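Phosphonate monoester hydrolase (Ruegeria pomeroyi, PDB 4UPK) is a hydrolase of the sulfatase family, within the alkaline phosphatase clan, whose assembly holds four protein chains. Local coordinates at residues A[170-174]-A[211-216]; A[188-192]-A[203-207]. All coordinates share one frame; numbering follows the deposited sequence.

How the interactions relate
From the N terminus, the chain enters helix 169-177, which supplies the first half of interaction 1, and then runs through a long, mostly irregular excursion to helix 213-224. Interaction 1 closes this excursion where 170-174 meets 211-216, with 36 residues in between. Nested inside it, interaction 2 pinches off a smaller loop of 10 residues by joining 188-192 to 203-207. The centres of the two contacts lie about 14 Å apart, yet the contacts touch. Trp171 CH2 is 3.6 Å from Val188 CG1, and its indole meets the Tyr207 ring edge-to-face. Ser212 CA packs on Tyr207 CD1 at 3.6 Å. Trp171 thus joins the two-helix contact to the inner loop.

Interaction 1 (A[170-174]-A[211-216]); sequences PWQSH and DSDTAF
Trp171 and Asp213 lie with their CA atoms 6.6 Å apart, and those of His174 and Asp211 are 7.8 Å apart, so the side of helix 169-177 meets the start of helix 213-224. The indole swings out with CG anti to the backbone N (chi1 -177°), and Trp171 NE1 donates to Asp211 O at 2.8 Å. This bond is nearly straight (171°), with the oxygen close to the ring plane, which restrains the indole's rotation. Asp213 CB sits over the six-membered ring of Trp171, 3.7 Å from its centroid and almost on the normal, a CH-pi contact. Phe216 completes an aromatic cluster: Trp171 CA lies over one face of its ring, while the indole and the His174 imidazole are both oblique to it. Phe216 also reaches Pro170, with Phe216 CZ 3.7 Å from Pro170 CB. A water donates to Asp211 OD1 at 2.8 Å and accepts a weak bond from His174 NE2; Asp211 OD2 is held by Tyr180. Ser212 N-caps the second helix, its OG accepting from Ala215 N, and also bonds Glu319 of helix 303-333. Asp213 forms a salt bridge with Arg241, and Pro170 packs on Asn224 of the second subunit.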
loop_
_atom_site.group_PDB
_atom_site.type_symbol
_atom_site.label_atom_id
_atom_site.label_comp_id
_atom_site.label_asym_id
_atom_site.label_seq_id
_atom_site.Cartn_x
_atom_site.Cartn_y
_atom_site.Cartn_z
ATOM N N PRO A 170 -26.723 15.754 -11.415
ATOM C CA PRO A 170 -27.007 16.052 -12.833
ATOM C C PRO A 170 -28.517 16.136 -13.127
ATOM O O PRO A 170 -28.940 17.078 -13.783
ATOM C CB PRO A 170 -26.356 14.865 -13.574
ATOM C CG PRO A 170 -25.258 14.412 -12.662
ATOM C CD PRO A 170 -25.866 14.549 -11.302
ATOM N N TRP A 171 -29.329 15.169 -12.628
ATOM C CA TRP A 171 -30.784 15.164 -12.823
ATOM C C TRP A 171 -31.465 16.327 -12.102
ATOM O O TRP A 171 -32.337 16.960 -12.692
ATOM C CB TRP A 171 -31.431 13.811 -12.462
ATOM C CG TRP A 171 -32.916 13.765 -12.724
ATOM C CD1 TRP A 171 -33.552 14.094 -13.891
ATOM C CD2 TRP A 171 -33.952 13.457 -11.776
ATOM N NE1 TRP A 171 -34.907 13.955 -13.746
ATOM C CE2 TRP A 171 -35.185 13.583 -12.453
ATOM C CE3 TRP A 171 -33.959 13.070 -10.419
ATOM C CZ2 TRP A 171 -36.411 13.321 -11.832
ATOM C CZ3 TRP A 171 -35.179 12.808 -9.803
ATOM C CH2 TRP A 171 -36.385 12.918 -10.513
ATOM N N GLN A 172 -31.033 16.653 -10.868
ATOM C CA GLN A 172 -31.570 17.793 -10.100
ATOM C C GLN A 172 -31.300 19.091 -10.807
ATOM O O GLN A 172 -32.154 19.982 -10.774
ATOM C CB GLN A 172 -31.002 17.859 -8.670
ATOM C CG GLN A 172 -31.584 16.822 -7.683
ATOM C CD GLN A 172 -31.369 17.291 -6.261
ATOM O OE1 GLN A 172 -31.884 18.337 -5.839
ATOM N NE2 GLN A 172 -30.669 16.502 -5.467
ATOM N N SER A 173 -30.114 19.216 -11.447
ATOM C CA SER A 173 -29.730 20.426 -12.193
ATOM C C SER A 173 -30.514 20.531 -13.513
ATOM O O SER A 173 -30.951 21.615 -13.859
ATOM C CB SER A 173 -28.226 20.466 -12.422
ATOM O OG SER A 173 -27.549 20.445 -11.179
ATOM N N HIS A 174 -30.774 19.400 -14.185
ATOM C CA HIS A 174 -31.608 19.312 -15.390
ATOM C C HIS A 174 -33.009 19.886 -15.059
ATOM O O HIS A 174 -33.516 20.735 -15.788
ATOM C CB HIS A 174 -31.708 17.840 -15.869
ATOM C CG HIS A 174 -32.560 17.661 -17.098
ATOM N ND1 HIS A 174 -33.783 17.012 -17.045
ATOM C CD2 HIS A 174 -32.362 18.107 -18.359
ATOM C CE1 HIS A 174 -34.253 17.040 -18.279
ATOM N NE2 HIS A 174 -33.447 17.710 -19.093
ATOM N N ASP A 211 -38.577 14.492 -18.886
ATOM C CA ASP A 211 -37.700 15.076 -17.870
ATOM C C ASP A 211 -37.496 14.171 -16.635
ATOM O O ASP A 211 -36.909 14.603 -15.638
ATOM C CB ASP A 211 -38.208 16.473 -17.471
ATOM C CG ASP A 211 -38.138 17.466 -18.608
ATOM O OD1 ASP A 211 -37.144 17.437 -19.362
ATOM O OD2 ASP A 211 -39.056 18.284 -18.732
ATOM N N SER A 212 -37.991 12.924 -16.713
ATOM C CA SER A 212 -37.931 11.950 -15.623
ATOM C C SER A 212 -36.521 11.432 -15.362
ATOM O O SER A 212 -35.645 11.568 -16.207
ATOM C CB SER A 212 -38.894 10.792 -15.882
ATOM O OG SER A 212 -38.300 9.753 -16.649
ATOM N N ASP A 213 -36.324 10.839 -14.186
ATOM C CA ASP A 213 -35.074 10.205 -13.763
ATOM C C ASP A 213 -34.648 9.092 -14.732
ATOM O O ASP A 213 -33.486 9.082 -15.144
ATOM C CB ASP A 213 -35.179 9.706 -12.305
ATOM C CG ASP A 213 -36.442 8.962 -11.890
ATOM O OD1 ASP A 213 -37.359 8.781 -12.754
ATOM O OD2 ASP A 213 -36.517 8.550 -10.713
ATOM N N THR A 214 -35.617 8.213 -15.163
ATOM C CA THR A 214 -35.431 7.136 -16.151
ATOM C C THR A 214 -34.987 7.683 -17.505
ATOM O O THR A 214 -34.009 7.181 -18.057
ATOM C CB THR A 214 -36.709 6.280 -16.269
ATOM O OG1 THR A 214 -37.037 5.747 -14.979
ATOM C CG2 THR A 214 -36.585 5.152 -17.307
ATOM N N ALA A 215 -35.730 8.687 -18.051
ATOM C CA ALA A 215 -35.479 9.331 -19.350
ATOM C C ALA A 215 -34.122 10.031 -19.357
ATOM O O ALA A 215 -33.346 9.867 -20.297
ATOM C CB ALA A 215 -36.583 10.336 -19.672
ATOM N N PHE A 216 -33.850 10.807 -18.301
ATOM C CA PHE A 216 -32.610 11.559 -18.135
ATOM C C PHE A 216 -31.372 10.664 -18.161
ATOM O O PHE A 216 -30.411 11.010 -18.863
ATOM C CB PHE A 216 -32.668 12.457 -16.879
ATOM C CG PHE A 216 -31.389 13.197 -16.606
ATOM C CD1 PHE A 216 -31.110 14.396 -17.255
ATOM C CD2 PHE A 216 -30.416 12.652 -15.766
ATOM C CE1 PHE A 216 -29.888 15.052 -17.055
ATOM C CE2 PHE A 216 -29.196 13.304 -15.572
ATOM C CZ PHE A 216 -28.944 14.509 -16.202
HETATM O O HOH W 1 -35.552 16.717 -21.522
#

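Interaction 2 (A[188-192]-A[203-207]); sequences VYVPR and GPAMY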
loop_
_atom_site.group_PDB
_atom_site.type_symbol
_atom_site.label_atom_id
_atom_site.label_comp_id
_atom_site.label_asym_id
_atom_site.label_seq_id
_atom_site.Cartn_x
_atom_site.Cartn_y
_atom_site.Cartn_z
ATOM N N VAL A 188 -39.647 16.875 -5.280
ATOM C CA VAL A 188 -39.598 16.296 -6.634
ATOM C C VAL A 188 -40.425 14.964 -6.719
ATOM O O VAL A 188 -41.026 14.677 -7.741
ATOM C CB VAL A 188 -38.087 16.089 -7.010
ATOM C CG1 VAL A 188 -37.894 15.184 -8.222
ATOM C CG2 VAL A 188 -37.362 17.414 -7.201
ATOM N N TYR A 189 -40.461 14.194 -5.626
ATOM C CA TYR A 189 -41.109 12.875 -5.526
ATOM C C TYR A 189 -42.569 12.882 -5.066
ATOM O O TYR A 189 -43.199 11.819 -5.003
ATOM C CB TYR A 189 -40.253 11.960 -4.629
ATOM C CG TYR A 189 -38.878 11.711 -5.191
ATOM C CD1 TYR A 189 -38.696 10.879 -6.293
ATOM C CD2 TYR A 189 -37.758 12.349 -4.660
ATOM C CE1 TYR A 189 -37.432 10.658 -6.831
ATOM C CE2 TYR A 189 -36.484 12.132 -5.189
ATOM C CZ TYR A 189 -36.327 11.277 -6.272
ATOM O OH TYR A 189 -35.092 11.022 -6.807
ATOM N N VAL A 190 -43.091 14.077 -4.726
ATOM C CA VAL A 190 -44.470 14.262 -4.265
ATOM C C VAL A 190 -45.407 14.224 -5.499
ATOM O O VAL A 190 -45.202 15.010 -6.430
ATOM C CB VAL A 190 -44.640 15.558 -3.411
ATOM C CG1 VAL A 190 -46.087 15.759 -2.975
ATOM C CG2 VAL A 190 -43.713 15.547 -2.193
ATOM N N PRO A 191 -46.395 13.295 -5.540
ATOM C CA PRO A 191 -47.325 13.253 -6.675
ATOM C C PRO A 191 -48.185 14.514 -6.725
ATOM O O PRO A 191 -48.558 15.061 -5.676
ATOM C CB PRO A 191 -48.189 12.014 -6.382
ATOM C CG PRO A 191 -47.431 11.221 -5.360
ATOM C CD PRO A 191 -46.754 12.273 -4.538
ATOM N N ARG A 192 -48.454 15.002 -7.932
ATOM C CA ARG A 192 -49.270 16.199 -8.147
ATOM C C ARG A 192 -50.641 16.020 -7.486
ATOM O O ARG A 192 -51.338 15.042 -7.774
ATOM C CB ARG A 192 -49.445 16.464 -9.647
ATOM C CG ARG A 192 -49.853 17.877 -10.027
ATOM C CD ARG A 192 -49.779 18.056 -11.543
ATOM N NE ARG A 192 -48.426 17.849 -12.100
ATOM C CZ ARG A 192 -48.143 17.825 -13.402
ATOM N NH1 ARG A 192 -49.106 17.982 -14.305
ATOM N NH2 ARG A 192 -46.895 17.642 -13.810
ATOM N N GLY A 203 -51.192 10.532 -8.304
ATOM C CA GLY A 203 -51.090 11.813 -8.985
ATOM C C GLY A 203 -49.856 11.800 -9.876
ATOM O O GLY A 203 -48.867 11.127 -9.558
ATOM N N PRO A 204 -49.899 12.453 -11.049
ATOM C CA PRO A 204 -48.701 12.459 -11.922
ATOM C C PRO A 204 -47.485 13.139 -11.261
ATOM O O PRO A 204 -47.650 14.002 -10.407
ATOM C CB PRO A 204 -49.174 13.217 -13.171
ATOM C CG PRO A 204 -50.283 14.082 -12.696
ATOM C CD PRO A 204 -50.980 13.299 -11.601
ATOM N N ALA A 205 -46.272 12.740 -11.621
ATOM C CA ALA A 205 -45.072 13.366 -11.063
ATOM C C ALA A 205 -44.982 14.842 -11.495
ATOM O O ALA A 205 -45.561 15.213 -12.516
ATOM C CB ALA A 205 -43.830 12.604 -11.501
ATOM N N MET A 206 -44.292 15.674 -10.691
ATOM C CA MET A 206 -44.030 17.114 -10.901
ATOM C C MET A 206 -43.394 17.342 -12.290
ATOM O O MET A 206 -43.700 18.319 -12.970
ATOM C CB MET A 206 -43.090 17.637 -9.772
ATOM C CG MET A 206 -42.418 19.011 -10.043
ATOM S SD MET A 206 -40.757 19.217 -9.281
ATOM C CE MET A 206 -39.763 18.286 -10.433
ATOM N N TYR A 207 -42.506 16.422 -12.690
ATOM C CA TYR A 207 -41.773 16.447 -13.956
ATOM C C TYR A 207 -42.504 15.677 -15.062
ATOM O O TYR A 207 -43.169 14.668 -14.793
ATOM C CB TYR A 207 -40.329 15.909 -13.759
ATOM C CG TYR A 207 -40.261 14.648 -12.922
ATOM C CD1 TYR A 207 -40.432 13.390 -13.500
ATOM C CD2 TYR A 207 -40.040 14.711 -11.546
ATOM C CE1 TYR A 207 -40.385 12.226 -12.729
ATOM C CE2 TYR A 207 -40.031 13.558 -10.762
ATOM C CZ TYR A 207 -40.193 12.316 -11.357
ATOM O OH TYR A 207 -40.158 11.184 -10.581
HETATM O O HOH W 2 -43.503 14.350 -8.466
#
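Arg192 and Pro204 make the direct backbone link between these two irregular segments: Arg192 N donates to Pro204 O at 2.8 Å with an angle of 165°. Beside it the chains approach closely at a glycine, where Gly203 CA meets Arg192 O at 3.5 Å in a CA-H...O contact, and Pro191 CB packs against the Gly203 carbonyl oxygen.

A second set of backbone bonds runs through one water, which lies in the gap between the segments. It donates to Val188 O at 2.6 Å and to Val190 O at 2.7 Å, and accepts from Met206 N at 2.7 Å. Two carbonyls of one segment and an amide of the other are thereby satisfied by a single molecule, which bridges the segments where Val190 O and Met206 N are too far apart for a direct bond.

The Arg192 side chain supplies the charged part of the contact. Its chain is extended as far as CG and CD and then bends (chi3 -61°), which carries the guanidinium back along 203-207. Pro204 CG lies over one face of that group, while at its edge Arg192 NH2 gives Met206 O a weak bond of 3.4 Å and 134°.

Apolar contacts are gathered at the other end, where the two methyls of Val188 divide the work. Val188 CG1 lies 3.7 Å from Tyr207 CE2, the two side chains crossing at about a right angle; Val188 CG2 faces Met206 CE at 4.1 Å.

Both segments belong to the connection between helices 169-177 and 213-224. Val188 and Tyr207 touch Leu175 of the first helix, and Ala205 is backbone-bonded to Ala248, which ties the loop to the chain beyond strand 234-239.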